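Local coordinates for protein leucine aminopeptidase 2 (Saccharomyces cerevisiae, PDB 2XQ0) that cleaves the N-terminal residue from peptides, preferentially di- and tripeptides, as a zinc aminopeptidase, and also shows low epoxide hydrolase activity in vitro, at residues 481-490 with 531-542. Numbering follows the deposited sequence.
Sequences WVEMAQHLKT and FDWAKFPVASRA
The ring of F536 carries A485 over one face: the methyl CB stands 4.2 Å above the ring plane, offset toward the rim. In W533 the methyl of A539 lies in plane at the indole edge, while A485 CB approaches obliquely and comes within 3.8 Å of W533 CZ3. The end of helix 469-484, with the turn after it, thus packs against the 3-10 segment 533-535 and the start of helix 537-546. These elements belong to the all-helical C-terminal part of an M1-family aminopeptidase of the leukotriene A4 hydrolase type, far from the zinc site.

The methyl of A485 touches three partners, W533, F536 and A539; the two alanine CB atoms, of A485 and A539, are 4.1 Å apart. The CA atoms of A485 and A539 are 5.6 Å apart, which marks a close approach of the two backbones. F536 has CG anti to its own carbonyl carbon (chi1 -55°), which lays the ring against A485, with F536 CZ 4.1 Å from Q486 CG.

The side chains of W481 and W533 cross at about a right angle, with W481 CE3 4.1 Å from W533 CH2. W481 CZ3 also reaches the backbone O of A539, while W481 CH2 touches the backbone carbon of A542. Both indole nitrogens have hydrogen-bond partners beyond the contact: W481 NE1 bonds Y547 OH and W533 NE1 bonds L518 O, which probably helps hold the rings in place. The W481 ring also stacks with F498, and that of W533 meets F566 edge-to-face.

No hydrogen bond joins the segments. Within 531-542, S540 OG donates to P537 O from above the carbonyl plane, at 3.1 Å and a C=O...OG angle of 100°, and R541 N reaches P537 O from the same face.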
ATOM      1  N   TRP A 481      -5.695 -32.581 -10.086  1.00 35.47           N
ATOM      2  CA  TRP A 481      -6.425 -32.775  -8.835  1.00 38.86           C
ATOM      3  C   TRP A 481      -7.922 -32.714  -9.052  1.00 43.43           C
ATOM      4  O   TRP A 481      -8.658 -33.529  -8.503  1.00 54.58           O
ATOM      5  CB  TRP A 481      -6.007 -31.757  -7.762  1.00 33.79           C
ATOM      6  CG  TRP A 481      -4.925 -32.293  -6.890  1.00 32.87           C
ATOM      7  CD1 TRP A 481      -3.582 -32.056  -6.998  1.00 32.66           C
ATOM      8  CD2 TRP A 481      -5.088 -33.213  -5.808  1.00 37.19           C
ATOM      9  NE1 TRP A 481      -2.899 -32.753  -6.022  1.00 40.55           N
ATOM     10  CE2 TRP A 481      -3.804 -33.474  -5.284  1.00 49.26           C
ATOM     11  CE3 TRP A 481      -6.195 -33.845  -5.231  1.00 45.85           C
ATOM     12  CZ2 TRP A 481      -3.603 -34.331  -4.204  1.00 53.78           C
ATOM     13  CZ3 TRP A 481      -5.995 -34.683  -4.163  1.00 48.03           C
ATOM     14  CH2 TRP A 481      -4.710 -34.924  -3.660  1.00 54.62           C
ATOM     15  N   VAL A 482      -8.380 -31.742  -9.838  1.00 39.77           N
ATOM     16  CA  VAL A 482      -9.815 -31.620 -10.083  1.00 41.56           C
ATOM     17  C   VAL A 482     -10.359 -32.882 -10.738  1.00 50.48           C
ATOM     18  O   VAL A 482     -11.451 -33.350 -10.406  1.00 61.31           O
ATOM     19  CB  VAL A 482     -10.154 -30.376 -10.938  1.00 40.37           C
ATOM     20  CG1 VAL A 482     -11.623 -30.388 -11.318  1.00 39.98           C
ATOM     21  CG2 VAL A 482      -9.837 -29.102 -10.165  1.00 40.68           C
ATOM     22  N   GLU A 483      -9.575 -33.442 -11.656  1.00 43.29           N
ATOM     23  CA  GLU A 483      -9.983 -34.621 -12.411  1.00 39.76           C
ATOM     24  C   GLU A 483     -10.001 -35.872 -11.534  1.00 45.25           C
ATOM     25  O   GLU A 483     -10.977 -36.616 -11.516  1.00 52.26           O
ATOM     26  CB  GLU A 483      -9.022 -34.834 -13.591  1.00 48.83           C
ATOM     27  CG  GLU A 483      -9.643 -35.545 -14.796  1.00 70.33           C
ATOM     28  CD  GLU A 483     -10.636 -34.664 -15.551  1.00 85.19           C
ATOM     29  OE1 GLU A 483     -11.087 -33.641 -14.986  1.00 89.43           O
ATOM     30  OE2 GLU A 483     -10.965 -34.994 -16.711  1.00 88.54           O
ATOM     31  N   MET A 484      -8.906 -36.095 -10.814  1.00 40.51           N
ATOM     32  CA  MET A 484      -8.722 -37.297 -10.016  1.00 45.38           C
ATOM     33  C   MET A 484      -9.681 -37.381  -8.827  1.00 50.01           C
ATOM     34  O   MET A 484      -9.974 -38.469  -8.331  1.00 49.82           O
ATOM     35  CB  MET A 484      -7.269 -37.397  -9.554  1.00 49.56           C
ATOM     36  CG  MET A 484      -6.297 -37.620 -10.701  1.00 48.43           C
ATOM     37  SD  MET A 484      -6.727 -39.106 -11.639  1.00 41.65           S
ATOM     38  CE  MET A 484      -6.157 -38.631 -13.281  1.00 32.91           C
ATOM     39  N   ALA A 485     -10.164 -36.225  -8.388  1.00 48.36           N
ATOM     40  CA  ALA A 485     -11.123 -36.140  -7.290  1.00 47.82           C
ATOM     41  C   ALA A 485     -12.413 -36.882  -7.644  1.00 54.57           C
ATOM     42  O   ALA A 485     -13.136 -37.348  -6.758  1.00 61.73           O
ATOM     43  CB  ALA A 485     -11.425 -34.683  -6.981  1.00 39.49           C
ATOM     44  N   GLN A 486     -12.689 -36.986  -8.944  1.00 53.15           N
ATOM     45  CA  GLN A 486     -13.907 -37.625  -9.438  1.00 62.22           C
ATOM     46  C   GLN A 486     -13.643 -39.073  -9.839  1.00 57.38           C
ATOM     47  O   GLN A 486     -14.554 -39.797 -10.226  1.00 65.20           O
ATOM     48  CB  GLN A 486     -14.461 -36.852 -10.640  1.00 61.94           C
ATOM     49  CG  GLN A 486     -14.637 -35.344 -10.397  1.00 59.69           C
ATOM     50  CD  GLN A 486     -14.544 -34.547 -11.684  1.00 63.62           C
ATOM     51  OE1 GLN A 486     -13.843 -33.541 -11.754  1.00 68.72           O
ATOM     52  NE2 GLN A 486     -15.233 -35.012 -12.721  1.00 65.34           N
ATOM     53  N   HIS A 487     -12.389 -39.491  -9.757  1.00 57.42           N
ATOM     54  CA  HIS A 487     -12.029 -40.827 -10.211  1.00 61.06           C
ATOM     55  C   HIS A 487     -11.498 -41.690  -9.072  1.00 62.26           C
ATOM     56  O   HIS A 487     -11.948 -42.815  -8.888  1.00 69.16           O
ATOM     57  CB  HIS A 487     -11.028 -40.762 -11.372  1.00 59.80           C
ATOM     58  CG  HIS A 487     -11.564 -40.088 -12.602  1.00 68.52           C
ATOM     59  ND1 HIS A 487     -12.914 -39.951 -12.851  1.00 76.18           N
ATOM     60  CD2 HIS A 487     -10.929 -39.522 -13.657  1.00 63.72           C
ATOM     61  CE1 HIS A 487     -13.087 -39.323 -14.001  1.00 70.85           C
ATOM     62  NE2 HIS A 487     -11.898 -39.049 -14.508  1.00 64.84           N
ATOM     63  N   LEU A 488     -10.547 -41.164  -8.307  1.00 59.21           N
ATOM     64  CA  LEU A 488      -9.986 -41.913  -7.187  1.00 55.91           C
ATOM     65  C   LEU A 488     -10.971 -41.902  -6.029  1.00 56.20           C
ATOM     66  O   LEU A 488     -11.706 -40.934  -5.840  1.00 59.25           O
ATOM     67  CB  LEU A 488      -8.626 -41.336  -6.759  1.00 49.52           C
ATOM     68  CG  LEU A 488      -7.626 -41.185  -7.911  1.00 45.64           C
ATOM     69  CD1 LEU A 488      -6.232 -40.781  -7.435  1.00 43.79           C
ATOM     70  CD2 LEU A 488      -7.556 -42.468  -8.719  1.00 44.58           C
ATOM     71  N   LYS A 489     -10.999 -42.976  -5.255  1.00 54.19           N
ATOM     72  CA  LYS A 489     -11.959 -43.062  -4.156  1.00 74.40           C
ATOM     73  C   LYS A 489     -11.278 -43.053  -2.798  1.00 78.78           C
ATOM     74  O   LYS A 489     -11.507 -42.159  -1.984  1.00 82.11           O
ATOM     75  CB  LYS A 489     -12.864 -44.289  -4.314  1.00 78.45           C
ATOM     76  CG  LYS A 489     -13.859 -44.156  -5.460  1.00 85.49           C
ATOM     77  CD  LYS A 489     -14.637 -42.847  -5.338  1.00 96.03           C
ATOM     78  CE  LYS A 489     -14.683 -42.079  -6.657  1.00 95.61           C
ATOM     79  NZ  LYS A 489     -15.149 -40.670  -6.463  1.00 93.01           N
ATOM     80  N   THR A 490     -10.420 -44.040  -2.569  1.00 73.72           N
ATOM     81  CA  THR A 490      -9.731 -44.173  -1.295  1.00 69.89           C
ATOM     82  C   THR A 490      -8.435 -43.379  -1.267  1.00 66.43           C
ATOM     83  O   THR A 490      -7.818 -43.139  -2.305  1.00 68.29           O
ATOM     84  CB  THR A 490      -9.390 -45.642  -0.992  1.00 64.05           C
ATOM     85  OG1 THR A 490      -8.203 -46.013  -1.703  1.00 66.46           O
ATOM     86  CG2 THR A 490     -10.539 -46.555  -1.397  1.00 62.04           C
ATOM     87  N   PHE A 531     -18.560 -27.450  -9.463  1.00124.96           N
ATOM     88  CA  PHE A 531     -18.834 -28.462  -8.440  1.00118.26           C
ATOM     89  C   PHE A 531     -18.024 -28.103  -7.204  1.00106.60           C
ATOM     90  O   PHE A 531     -17.142 -27.252  -7.263  1.00107.13           O
ATOM     91  CB  PHE A 531     -18.459 -29.859  -8.943  1.00119.01           C
ATOM     92  CG  PHE A 531     -16.984 -30.051  -9.147  1.00118.84           C
ATOM     93  CD1 PHE A 531     -16.211 -30.701  -8.194  1.00119.31           C
ATOM     94  CD2 PHE A 531     -16.364 -29.573 -10.290  1.00117.27           C
ATOM     95  CE1 PHE A 531     -14.849 -30.871  -8.382  1.00114.53           C
ATOM     96  CE2 PHE A 531     -15.008 -29.742 -10.480  1.00113.63           C
ATOM     97  CZ  PHE A 531     -14.252 -30.392  -9.525  1.00112.84           C
ATOM     98  N   ASP A 532     -18.312 -28.732  -6.077  1.00 95.47           N
ATOM     99  CA  ASP A 532     -17.555 -28.390  -4.880  1.00 83.16           C
ATOM    100  C   ASP A 532     -16.698 -29.525  -4.343  1.00 74.34           C
ATOM    101  O   ASP A 532     -17.021 -30.709  -4.482  1.00 72.66           O
ATOM    102  CB  ASP A 532     -18.445 -27.792  -3.780  1.00 79.72           C
ATOM    103  CG  ASP A 532     -19.580 -28.710  -3.379  1.00 89.14           C
ATOM    104  OD1 ASP A 532     -20.086 -28.560  -2.251  1.00 98.58           O
ATOM    105  OD2 ASP A 532     -19.960 -29.585  -4.186  1.00 89.82           O
ATOM    106  N   TRP A 533     -15.574 -29.124  -3.765  1.00 64.34           N
ATOM    107  CA  TRP A 533     -14.677 -30.009  -3.045  1.00 60.87           C
ATOM    108  C   TRP A 533     -15.323 -30.598  -1.794  1.00 65.33           C
ATOM    109  O   TRP A 533     -14.833 -31.593  -1.248  1.00 76.01           O
ATOM    110  CB  TRP A 533     -13.424 -29.231  -2.635  1.00 52.36           C
ATOM    111  CG  TRP A 533     -12.450 -29.067  -3.742  1.00 54.60           C
ATOM    112  CD1 TRP A 533     -12.269 -27.964  -4.527  1.00 56.75           C
ATOM    113  CD2 TRP A 533     -11.513 -30.043  -4.192  1.00 56.31           C
ATOM    114  NE1 TRP A 533     -11.263 -28.194  -5.439  1.00 50.13           N
ATOM    115  CE2 TRP A 533     -10.789 -29.468  -5.258  1.00 53.62           C
ATOM    116  CE3 TRP A 533     -11.213 -31.352  -3.798  1.00 60.35           C
ATOM    117  CZ2 TRP A 533      -9.786 -30.160  -5.936  1.00 45.86           C
ATOM    118  CZ3 TRP A 533     -10.216 -32.035  -4.470  1.00 52.46           C
ATOM    119  CH2 TRP A 533      -9.513 -31.438  -5.526  1.00 51.58           C
ATOM    120  N   ALA A 534     -16.410 -29.985  -1.326  1.00 53.21           N
ATOM    121  CA  ALA A 534     -17.064 -30.490  -0.132  1.00 59.76           C
ATOM    122  C   ALA A 534     -17.469 -31.952  -0.298  1.00 72.35           C
ATOM    123  O   ALA A 534     -17.540 -32.694   0.682  1.00 77.91           O
ATOM    124  CB  ALA A 534     -18.275 -29.632   0.233  1.00 67.17           C
ATOM    125  N   LYS A 535     -17.705 -32.372  -1.539  1.00 74.43           N
ATOM    126  CA  LYS A 535     -18.256 -33.699  -1.800  1.00 74.07           C
ATOM    127  C   LYS A 535     -17.175 -34.740  -2.093  1.00 71.43           C
ATOM    128  O   LYS A 535     -17.475 -35.888  -2.425  1.00 68.64           O
ATOM    129  CB  LYS A 535     -19.286 -33.637  -2.931  1.00 81.72           C
ATOM    130  CG  LYS A 535     -18.815 -32.892  -4.173  1.00 87.68           C
ATOM    131  CD  LYS A 535     -19.888 -32.860  -5.260  1.00 94.03           C
ATOM    132  CE  LYS A 535     -19.344 -32.262  -6.556  1.00 92.92           C
ATOM    133  NZ  LYS A 535     -20.347 -32.271  -7.658  1.00 95.25           N
ATOM    134  N   PHE A 536     -15.917 -34.340  -1.944  1.00 60.00           N
ATOM    135  CA  PHE A 536     -14.801 -35.261  -2.126  1.00 60.51           C
ATOM    136  C   PHE A 536     -13.828 -35.209  -0.958  1.00 66.18           C
ATOM    137  O   PHE A 536     -12.620 -35.098  -1.172  1.00 51.97           O
ATOM    138  CB  PHE A 536     -14.058 -34.944  -3.425  1.00 55.06           C
ATOM    139  CG  PHE A 536     -14.946 -34.943  -4.637  1.00 67.81           C
ATOM    140  CD1 PHE A 536     -15.350 -33.748  -5.215  1.00 68.86           C
ATOM    141  CD2 PHE A 536     -15.397 -36.135  -5.185  1.00 74.48           C
ATOM    142  CE1 PHE A 536     -16.177 -33.740  -6.324  1.00 66.37           C
ATOM    143  CE2 PHE A 536     -16.220 -36.138  -6.300  1.00 74.48           C
ATOM    144  CZ  PHE A 536     -16.613 -34.936  -6.869  1.00 73.63           C
ATOM    145  N   PRO A 537     -14.353 -35.294   0.280  1.00 76.97           N
ATOM    146  CA  PRO A 537     -13.559 -35.193   1.513  1.00 73.93           C
ATOM    147  C   PRO A 537     -12.289 -36.055   1.514  1.00 70.58           C
ATOM    148  O   PRO A 537     -11.272 -35.615   2.051  1.00 74.90           O
ATOM    149  CB  PRO A 537     -14.535 -35.660   2.609  1.00 78.00           C
ATOM    150  CG  PRO A 537     -15.688 -36.291   1.892  1.00 79.57           C
ATOM    151  CD  PRO A 537     -15.764 -35.603   0.572  1.00 84.18           C
ATOM    152  N   VAL A 538     -12.344 -37.249   0.927  1.00 54.54           N
ATOM    153  CA  VAL A 538     -11.166 -38.119   0.852  1.00 52.87           C
ATOM    154  C   VAL A 538     -10.064 -37.456   0.030  1.00 56.43           C
ATOM    155  O   VAL A 538      -8.888 -37.498   0.399  1.00 66.10           O
ATOM    156  CB  VAL A 538     -11.516 -39.508   0.275  1.00 54.62           C
ATOM    157  CG1 VAL A 538     -10.317 -40.447   0.352  1.00 58.46           C
ATOM    158  CG2 VAL A 538     -12.674 -40.095   1.031  1.00 53.77           C
ATOM    159  N   ALA A 539     -10.453 -36.818  -1.070  1.00 53.95           N
ATOM    160  CA  ALA A 539      -9.512 -36.077  -1.909  1.00 50.13           C
ATOM    161  C   ALA A 539      -8.970 -34.826  -1.219  1.00 53.00           C
ATOM    162  O   ALA A 539      -7.764 -34.549  -1.250  1.00 51.45           O
ATOM    163  CB  ALA A 539     -10.166 -35.717  -3.247  1.00 43.73           C
ATOM    164  N   SER A 540      -9.852 -34.055  -0.594  1.00 55.98           N
ATOM    165  CA  SER A 540      -9.416 -32.805   0.007  1.00 57.19           C
ATOM    166  C   SER A 540      -8.544 -33.099   1.227  1.00 56.71           C
ATOM    167  O   SER A 540      -7.529 -32.440   1.454  1.00 54.43           O
ATOM    168  CB  SER A 540     -10.611 -31.918   0.356  1.00 48.46           C
ATOM    169  OG  SER A 540     -11.498 -32.603   1.210  1.00 50.19           O
ATOM    170  N   ARG A 541      -8.931 -34.109   1.993  1.00 47.42           N
ATOM    171  CA  ARG A 541      -8.114 -34.595   3.107  1.00 60.43           C
ATOM    172  C   ARG A 541      -6.780 -35.209   2.649  1.00 58.19           C
ATOM    173  O   ARG A 541      -5.742 -34.986   3.276  1.00 61.36           O
ATOM    174  CB  ARG A 541      -8.910 -35.585   3.977  1.00 69.38           C
ATOM    175  CG  ARG A 541     -10.050 -34.930   4.748  1.00 77.13           C
ATOM    176  CD  ARG A 541     -10.841 -35.931   5.576  1.00 89.81           C
ATOM    177  NE  ARG A 541     -11.608 -35.279   6.638  1.00 92.03           N
ATOM    178  CZ  ARG A 541     -12.857 -34.838   6.507  1.00 99.70           C
ATOM    179  NH1 ARG A 541     -13.497 -34.971   5.355  1.00101.55           N
ATOM    180  NH2 ARG A 541     -13.468 -34.261   7.533  1.00104.50           N
ATOM    181  N   ALA A 542      -6.810 -35.978   1.559  1.00 55.90           N
ATOM    182  CA  ALA A 542      -5.589 -36.542   0.975  1.00 54.31           C
ATOM    183  C   ALA A 542      -4.636 -35.437   0.506  1.00 56.92           C
ATOM    184  O   ALA A 542      -3.424 -35.530   0.703  1.00 52.46           O
ATOM    185  CB  ALA A 542      -5.922 -37.481  -0.182  1.00 50.66           C
TER